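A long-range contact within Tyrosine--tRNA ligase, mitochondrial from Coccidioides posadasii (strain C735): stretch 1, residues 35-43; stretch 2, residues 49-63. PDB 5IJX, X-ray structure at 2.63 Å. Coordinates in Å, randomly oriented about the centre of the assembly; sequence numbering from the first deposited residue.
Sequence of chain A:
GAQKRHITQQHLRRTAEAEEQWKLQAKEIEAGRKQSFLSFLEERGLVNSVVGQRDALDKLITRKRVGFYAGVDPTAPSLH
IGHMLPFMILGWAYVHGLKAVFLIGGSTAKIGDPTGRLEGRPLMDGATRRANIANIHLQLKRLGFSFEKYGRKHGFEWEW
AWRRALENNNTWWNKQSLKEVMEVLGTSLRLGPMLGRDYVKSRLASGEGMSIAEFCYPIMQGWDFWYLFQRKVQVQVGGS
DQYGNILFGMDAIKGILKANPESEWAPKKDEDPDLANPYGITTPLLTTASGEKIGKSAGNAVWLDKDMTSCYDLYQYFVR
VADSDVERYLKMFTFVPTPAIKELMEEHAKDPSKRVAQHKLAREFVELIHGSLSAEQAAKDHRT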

# COMPACT_ATOMS: atom_id res chain seq x y z
N GLN A 35 -0.31 2.64 -44.59
CA GLN A 35 -0.95 1.74 -43.64
C GLN A 35 -0.65 2.17 -42.21
O GLN A 35 0.49 2.50 -41.87
CB GLN A 35 -0.48 0.30 -43.85
CG GLN A 35 -1.22 -0.71 -42.98
CD GLN A 35 -0.70 -2.13 -43.15
OE1 GLN A 35 0.50 -2.34 -43.32
NE2 GLN A 35 -1.60 -3.10 -43.11
N SER A 36 -1.68 2.16 -41.37
CA SER A 36 -1.51 2.52 -39.97
C SER A 36 -0.65 1.48 -39.26
O SER A 36 -0.45 0.36 -39.73
CB SER A 36 -2.87 2.63 -39.27
OG SER A 36 -3.43 1.35 -39.05
N PHE A 37 -0.13 1.87 -38.09
CA PHE A 37 0.75 0.98 -37.34
C PHE A 37 -0.02 -0.19 -36.75
O PHE A 37 0.45 -1.34 -36.80
CB PHE A 37 1.45 1.77 -36.23
CG PHE A 37 2.46 0.97 -35.46
CD1 PHE A 37 3.64 0.56 -36.05
CD2 PHE A 37 2.22 0.63 -34.14
CE1 PHE A 37 4.57 -0.18 -35.34
CE2 PHE A 37 3.15 -0.11 -33.42
CZ PHE A 37 4.32 -0.52 -34.03
N LEU A 38 -1.21 0.06 -36.20
CA LEU A 38 -2.01 -1.02 -35.63
C LEU A 38 -2.41 -2.02 -36.71
O LEU A 38 -2.27 -3.24 -36.52
CB LEU A 38 -3.25 -0.44 -34.95
CG LEU A 38 -4.11 -1.43 -34.16
CD1 LEU A 38 -3.32 -2.05 -33.01
CD2 LEU A 38 -5.36 -0.75 -33.65
N SER A 39 -2.90 -1.53 -37.84
CA SER A 39 -3.22 -2.42 -38.96
C SER A 39 -2.02 -3.30 -39.32
O SER A 39 -2.18 -4.50 -39.57
CB SER A 39 -3.66 -1.60 -40.17
OG SER A 39 -3.94 -2.43 -41.28
N PHE A 40 -0.83 -2.71 -39.34
CA PHE A 40 0.37 -3.48 -39.65
C PHE A 40 0.61 -4.57 -38.61
O PHE A 40 0.81 -5.74 -38.96
CB PHE A 40 1.58 -2.55 -39.75
CG PHE A 40 2.88 -3.26 -39.95
CD1 PHE A 40 3.16 -3.89 -41.15
CD2 PHE A 40 3.83 -3.29 -38.94
CE1 PHE A 40 4.36 -4.54 -41.34
CE2 PHE A 40 5.03 -3.94 -39.12
CZ PHE A 40 5.30 -4.57 -40.32
N LEU A 41 0.58 -4.21 -37.32
CA LEU A 41 0.74 -5.21 -36.28
C LEU A 41 -0.26 -6.35 -36.45
O LEU A 41 0.07 -7.52 -36.23
CB LEU A 41 0.57 -4.57 -34.89
CG LEU A 41 1.67 -3.66 -34.36
CD1 LEU A 41 1.33 -3.22 -32.95
CD2 LEU A 41 3.04 -4.33 -34.39
N GLU A 42 -1.49 -6.02 -36.87
CA GLU A 42 -2.49 -7.05 -37.09
C GLU A 42 -2.08 -7.96 -38.25
O GLU A 42 -2.14 -9.19 -38.13
CB GLU A 42 -3.85 -6.41 -37.37
CG GLU A 42 -4.44 -5.67 -36.18
CD GLU A 42 -5.75 -4.97 -36.52
OE1 GLU A 42 -6.01 -4.76 -37.72
OE2 GLU A 42 -6.51 -4.64 -35.58
N GLU A 43 -1.67 -7.38 -39.37
CA GLU A 43 -1.28 -8.20 -40.51
C GLU A 43 -0.07 -9.06 -40.21
O GLU A 43 0.21 -10.01 -40.95
CB GLU A 43 -1.03 -7.31 -41.74
CG GLU A 43 0.43 -7.09 -42.13
CD GLU A 43 0.58 -6.23 -43.37
OE1 GLU A 43 -0.45 -5.91 -44.00
OE2 GLU A 43 1.72 -5.87 -43.71
N SER A 49 -5.55 -9.23 -29.20
CA SER A 49 -6.73 -8.39 -28.98
C SER A 49 -6.28 -7.02 -28.51
O SER A 49 -5.12 -6.83 -28.11
CB SER A 49 -7.70 -9.02 -27.97
OG SER A 49 -7.25 -8.82 -26.65
N VAL A 50 -7.20 -6.07 -28.56
CA VAL A 50 -6.98 -4.71 -28.10
C VAL A 50 -7.77 -4.50 -26.82
O VAL A 50 -8.96 -4.86 -26.75
CB VAL A 50 -7.41 -3.68 -29.16
CG1 VAL A 50 -7.35 -2.27 -28.59
CG2 VAL A 50 -6.53 -3.79 -30.39
N VAL A 51 -7.13 -3.92 -25.81
CA VAL A 51 -7.81 -3.50 -24.60
C VAL A 51 -8.18 -2.03 -24.78
O VAL A 51 -7.30 -1.16 -24.83
CB VAL A 51 -6.95 -3.71 -23.35
CG1 VAL A 51 -7.83 -3.78 -22.11
CG2 VAL A 51 -6.11 -4.98 -23.47
N GLY A 52 -9.47 -1.76 -24.90
CA GLY A 52 -9.99 -0.48 -25.34
C GLY A 52 -10.62 -0.59 -26.72
O GLY A 52 -10.64 -1.65 -27.35
N GLN A 53 -11.14 0.54 -27.18
CA GLN A 53 -11.71 0.60 -28.52
C GLN A 53 -10.59 0.52 -29.56
O GLN A 53 -9.66 1.34 -29.54
CB GLN A 53 -12.54 1.86 -28.71
CG GLN A 53 -14.01 1.68 -28.35
CD GLN A 53 -14.87 2.84 -28.82
OE1 GLN A 53 -14.38 3.78 -29.44
NE2 GLN A 53 -16.16 2.78 -28.52
N ARG A 54 -10.67 -0.46 -30.45
CA ARG A 54 -9.60 -0.71 -31.40
C ARG A 54 -9.37 0.49 -32.31
O ARG A 54 -8.24 0.99 -32.43
CB ARG A 54 -9.93 -1.96 -32.22
CG ARG A 54 -8.86 -2.37 -33.22
CD ARG A 54 -9.15 -1.80 -34.60
NE ARG A 54 -8.12 -2.19 -35.57
CZ ARG A 54 -7.74 -1.44 -36.60
NH1 ARG A 54 -8.29 -0.25 -36.81
NH2 ARG A 54 -6.80 -1.88 -37.43
N ASP A 55 -10.43 0.98 -32.96
CA ASP A 55 -10.28 2.11 -33.86
C ASP A 55 -9.81 3.36 -33.12
O ASP A 55 -9.10 4.19 -33.70
CB ASP A 55 -11.60 2.39 -34.58
CG ASP A 55 -12.01 1.27 -35.51
OD1 ASP A 55 -13.22 1.16 -35.82
OD2 ASP A 55 -11.13 0.48 -35.92
N ALA A 56 -10.18 3.50 -31.85
CA ALA A 56 -9.67 4.62 -31.05
C ALA A 56 -8.16 4.52 -30.88
O ALA A 56 -7.46 5.54 -30.92
CB ALA A 56 -10.36 4.65 -29.69
N LEU A 57 -7.64 3.31 -30.69
CA LEU A 57 -6.20 3.13 -30.54
C LEU A 57 -5.48 3.38 -31.86
O LEU A 57 -4.44 4.05 -31.89
CB LEU A 57 -5.89 1.73 -30.01
CG LEU A 57 -4.41 1.34 -29.98
CD1 LEU A 57 -3.59 2.35 -29.19
CD2 LEU A 57 -4.25 -0.06 -29.39
N ASP A 58 -6.00 2.83 -32.95
CA ASP A 58 -5.46 3.14 -34.27
C ASP A 58 -5.39 4.65 -34.47
O ASP A 58 -4.37 5.19 -34.92
CB ASP A 58 -6.33 2.50 -35.35
CG ASP A 58 -5.59 2.30 -36.66
OD1 ASP A 58 -4.35 2.43 -36.67
OD2 ASP A 58 -6.25 1.99 -37.67
N LYS A 59 -6.47 5.35 -34.11
CA LYS A 59 -6.49 6.81 -34.19
C LYS A 59 -5.38 7.43 -33.35
O LYS A 59 -4.66 8.32 -33.81
CB LYS A 59 -7.86 7.32 -33.74
CG LYS A 59 -8.09 8.81 -33.94
CD LYS A 59 -9.53 9.18 -33.60
CE LYS A 59 -9.65 9.74 -32.20
NZ LYS A 59 -11.06 9.74 -31.70
N LEU A 60 -5.24 6.98 -32.10
CA LEU A 60 -4.21 7.51 -31.22
C LEU A 60 -2.84 7.38 -31.85
O LEU A 60 -2.11 8.37 -32.00
CB LEU A 60 -4.25 6.78 -29.88
CG LEU A 60 -3.12 7.12 -28.90
CD1 LEU A 60 -3.26 8.54 -28.37
CD2 LEU A 60 -3.09 6.12 -27.76
N ILE A 61 -2.45 6.16 -32.23
CA ILE A 61 -1.12 5.93 -32.76
C ILE A 61 -0.90 6.74 -34.03
O ILE A 61 0.18 7.30 -34.25
CB ILE A 61 -0.90 4.42 -33.00
CG1 ILE A 61 -1.10 3.64 -31.69
CG2 ILE A 61 0.50 4.17 -33.56
CD1 ILE A 61 -0.99 2.14 -31.84
N THR A 62 -1.92 6.81 -34.88
CA THR A 62 -1.78 7.55 -36.13
C THR A 62 -1.58 9.04 -35.87
O THR A 62 -0.77 9.69 -36.55
CB THR A 62 -3.01 7.32 -37.01
OG1 THR A 62 -3.12 5.92 -37.32
CG2 THR A 62 -2.90 8.10 -38.31
N ARG A 63 -2.29 9.60 -34.90
CA ARG A 63 -2.27 11.03 -34.64
C ARG A 63 -1.20 11.47 -33.66
O ARG A 63 -0.95 12.67 -33.53
CB ARG A 63 -3.63 11.50 -34.10
CG ARG A 63 -4.73 11.66 -35.13
CD ARG A 63 -5.62 12.83 -34.75
NE ARG A 63 -6.94 12.78 -35.38
CZ ARG A 63 -8.03 13.34 -34.88
NH1 ARG A 63 -7.99 13.99 -33.72
NH2 ARG A 63 -9.19 13.24 -35.52

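This is a small helix-to-helix contact in which Leu 38 packs between two polar links, a capping serine bonded to an aspartate and a glutamate-arginine salt bridge. Helix 37-43 meets helix 54-63 at an angle of 119° between their N-to-C directions, with the axes 9.4 Å apart at closest approach. The two stretches bury 428 Å² between them, both sides summed.

The first link lies at the start of helix 37-43. Ser 36 is its N-cap. Ser 36 OG accepts a hydrogen bond from Ser 39 N at 3.2 Å and donates one to Asp 58 OD1 at 2.8 Å. A serine suits this place because its short hydroxyl can do both at once. The CA-to-CB bond of Ser 36 points toward the other stretch, and chi1 at 74° (p) places OG within reach of both Ser 39 N and Asp 58 OD1. Ser 36 CB also lies 3.8 Å from Thr 62 OG1. Thr 62 OG1 already donates to Asp 58 O at 2.8 Å within its own helix.

Leu 38 has the largest covered area of the contact, 106 Å². Leu 38 CB sits 3.5 Å from Asp 58 OD1. Leu 38 CD1 reaches Leu 57 CD2 at 4.2 Å and, more loosely, Val 50 CG2 at 4.5 Å. Leu 38 CD2 lies 3.6 Å from Arg 54 O and 3.7 Å from Arg 54 NE, over one face of the guanidinium. A branched apolar side chain can make these contacts together, and it leaves the edge of the guanidinium free for hydrogen bonds.

The second link uses that edge. Arg 54 NE donates to Glu 42 OE2 at 2.9 Å, and Arg 54 NH2 donates to Glu 42 OE1 at 3.0 Å. Both carboxylate oxygens are therefore used in a two-pronged salt bridge. The CA-to-CB bond of Arg 54 points sideways, but the long side chain brings its end nearer to stretch 1. Arg 54 NH1 is held within stretch 2 by salt bridges to Asp 55 OD2 and Asp 58 OD2, each at 3.1 Å; the hydrogen bond to Asp 58 is weak. Asp 58 thus joins the two links, with OD1 on Ser 36 and OD2 on Arg 54.

Beside the serine link, buried Phe 37 and Ile 61 add an apolar contact. Phe 37 CB lies 3.7 Å from Ile 61 CG2. Both CA-to-CB bonds point toward the opposing stretch, and both side chains suit a place without polar partners.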